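Putative DNA binding protein (Bacteroides thetaiotaomicron VPI-5482, PDB 3HTN) is of uncertain function but binds metal ions through histidines and may bind DNA. Local coordinates at residues I52-L57 and T71-M76. Sequence-based numbering, arbitrary orientation.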
loop_
_atom_site.group_PDB
_atom_site.type_symbol
_atom_site.label_atom_id
_atom_site.label_comp_id
_atom_site.label_asym_id
_atom_site.label_seq_id
_atom_site.Cartn_x
_atom_site.Cartn_y
_atom_site.Cartn_z
ATOM N N ILE A 52 8.317 3.659 -14.387
ATOM C CA ILE A 52 9.772 3.663 -14.355
ATOM C C ILE A 52 10.353 2.877 -15.523
ATOM O O ILE A 52 9.695 2.044 -16.128
ATOM C CB ILE A 52 10.327 3.080 -13.040
ATOM C CG1 ILE A 52 9.888 1.631 -12.847
ATOM C CG2 ILE A 52 9.887 3.926 -11.845
ATOM C CD1 ILE A 52 10.456 0.961 -11.630
ATOM N N GLY A 53 11.598 3.202 -15.843
ATOM C CA GLY A 53 12.380 2.520 -16.877
ATOM C C GLY A 53 13.572 1.729 -16.396
ATOM O O GLY A 53 14.247 1.056 -17.203
ATOM N N GLU A 54 13.820 1.777 -15.086
ATOM C CA GLU A 54 14.909 1.032 -14.470
ATOM C C GLU A 54 14.577 0.880 -12.992
ATOM O O GLU A 54 14.029 1.794 -12.385
ATOM C CB GLU A 54 16.250 1.739 -14.681
ATOM C CG GLU A 54 17.452 0.884 -14.318
ATOM C CD GLU A 54 18.733 1.358 -14.974
ATOM O OE1 GLU A 54 18.714 1.652 -16.200
ATOM O OE2 GLU A 54 19.765 1.419 -14.267
ATOM N N LEU A 55 14.889 -0.285 -12.429
ATOM C CA LEU A 55 14.609 -0.601 -11.037
ATOM C C LEU A 55 15.723 -1.413 -10.455
ATOM O O LEU A 55 16.176 -2.346 -11.105
ATOM C CB LEU A 55 13.363 -1.483 -10.969
ATOM C CG LEU A 55 12.914 -1.992 -9.601
ATOM C CD1 LEU A 55 12.492 -0.844 -8.669
ATOM C CD2 LEU A 55 11.811 -3.021 -9.744
ATOM N N THR A 56 16.133 -1.088 -9.235
ATOM C CA THR A 56 17.081 -1.930 -8.521
ATOM C C THR A 56 16.446 -2.331 -7.193
ATOM O O THR A 56 16.068 -1.470 -6.387
ATOM C CB THR A 56 18.421 -1.263 -8.267
ATOM O OG1 THR A 56 18.952 -0.809 -9.516
ATOM C CG2 THR A 56 19.406 -2.268 -7.633
ATOM N N LEU A 57 16.375 -3.646 -6.972
ATOM C CA LEU A 57 15.907 -4.250 -5.728
ATOM C C LEU A 57 17.031 -4.968 -5.045
ATOM O O LEU A 57 17.962 -5.419 -5.709
ATOM C CB LEU A 57 14.782 -5.243 -6.005
ATOM C CG LEU A 57 13.559 -4.727 -6.757
ATOM C CD1 LEU A 57 12.598 -5.883 -7.080
ATOM C CD2 LEU A 57 12.864 -3.568 -5.991
ATOM N N THR A 71 19.021 -5.313 -10.990
ATOM C CA THR A 71 18.598 -4.165 -11.762
ATOM C C THR A 71 17.859 -4.648 -12.981
ATOM O O THR A 71 18.379 -5.407 -13.776
ATOM C CB THR A 71 19.773 -3.281 -12.168
ATOM O OG1 THR A 71 20.396 -2.772 -10.982
ATOM C CG2 THR A 71 19.320 -2.108 -13.080
ATOM N N PHE A 72 16.617 -4.190 -13.106
ATOM C CA PHE A 72 15.779 -4.450 -14.271
ATOM C C PHE A 72 15.794 -3.237 -15.154
ATOM O O PHE A 72 15.698 -2.124 -14.662
ATOM C CB PHE A 72 14.359 -4.751 -13.800
ATOM C CG PHE A 72 14.267 -5.932 -12.889
ATOM C CD1 PHE A 72 14.468 -5.778 -11.509
ATOM C CD2 PHE A 72 13.970 -7.184 -13.392
ATOM C CE1 PHE A 72 14.411 -6.851 -10.654
ATOM C CE2 PHE A 72 13.903 -8.287 -12.526
ATOM C CZ PHE A 72 14.128 -8.090 -11.151
ATOM N N ARG A 73 15.940 -3.443 -16.460
ATOM C CA ARG A 73 16.035 -2.376 -17.433
ATOM C C ARG A 73 14.967 -2.575 -18.486
ATOM O O ARG A 73 15.180 -3.192 -19.519
ATOM C CB ARG A 73 17.431 -2.388 -18.028
ATOM C CG ARG A 73 18.454 -2.046 -16.956
ATOM C CD ARG A 73 19.804 -1.844 -17.541
ATOM N NE ARG A 73 20.387 -3.121 -17.936
ATOM C CZ ARG A 73 21.539 -3.245 -18.589
ATOM N NH1 ARG A 73 22.277 -2.188 -18.881
ATOM N NH2 ARG A 73 21.976 -4.438 -18.926
ATOM N N GLU A 74 13.790 -2.064 -18.156
ATOM C CA GLU A 74 12.571 -2.232 -18.932
ATOM C C GLU A 74 11.522 -1.281 -18.390
ATOM O O GLU A 74 11.677 -0.756 -17.285
ATOM C CB GLU A 74 12.087 -3.684 -18.790
ATOM C CG GLU A 74 11.695 -4.069 -17.382
ATOM C CD GLU A 74 11.476 -5.523 -17.238
ATOM O OE1 GLU A 74 12.473 -6.241 -17.072
ATOM O OE2 GLU A 74 10.318 -5.977 -17.294
ATOM N N GLN A 75 10.430 -1.123 -19.111
ATOM C CA GLN A 75 9.357 -0.262 -18.667
ATOM C C GLN A 75 8.532 -1.022 -17.626
ATOM O O GLN A 75 8.203 -2.203 -17.815
ATOM C CB GLN A 75 8.475 0.181 -19.833
ATOM C CG GLN A 75 7.446 1.187 -19.468
ATOM C CD GLN A 75 8.021 2.532 -19.048
ATOM O OE1 GLN A 75 9.173 2.845 -19.351
ATOM N NE2 GLN A 75 7.205 3.362 -18.415
HETATM N N MSE A 76 8.249 -0.378 -16.507
HETATM C CA MSE A 76 7.454 -0.984 -15.456
HETATM C C MSE A 76 6.520 0.043 -14.852
HETATM O O MSE A 76 6.862 1.224 -14.777
HETATM C CB MSE A 76 8.360 -1.533 -14.316
HETATM C CG MSE A 76 9.224 -2.693 -14.753
HETATM SE SE MSE A 76 10.703 -3.074 -13.589
HETATM C CE MSE A 76 11.894 -1.611 -14.251
#
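Selenomethionine Met-76 reaches from its pairing with Ile-52 to Leu-55. Its N donates to Ile-52 O, and Met-76 O takes the nearly straight bond from Ile-52 N (2.9 Å, 169°) almost along the C=O axis. Met-76 CB lies 3.8 Å from Ile-52 CG1, which sits in the crowded position between its own N and carbonyl carbon (chi1 61°). Met-76 CG stays beside the backbone N of its own residue, Met-76 SE reaches Leu-55 CD2 at 4.0 Å, and a bend at chi3 (-79°) lays Met-76 CE on Leu-55 CB at 3.6 Å, the two side chains crossing nearly at right angles. Val-100 of strand 91-101 packs on Met-76. The next matched pair, Leu-55 with Phe-72, is offset by one residue: the chain turns a corner at Gly-53, so that strands 44-52 and 54-60 pair with different neighbours in the antiparallel sheet of the PCC domain, and 73-75 loops past the same corner, tied to it by a weak bond from Glu-74 N to Gly-53 O. Strands 54-60 and 67-72 form a hairpin, held here by Phe-72 N to Leu-55 O (2.8 Å) and the return bond from Leu-55 N. Leu-57 CD1 comes obliquely to the Phe-72 ring, 4.1 Å from Phe-72 CE1, and Tyr-105 of the third subunit packs on both. On the other face, Thr-56 and Thr-71 form a pair without backbone hydrogen bonds; their side chains cross obliquely, and Thr-56 OG1 and Thr-71 OG1, each turned beside its own backbone N, are hydrogen-bonded at 2.8 Å, with either a possible donor.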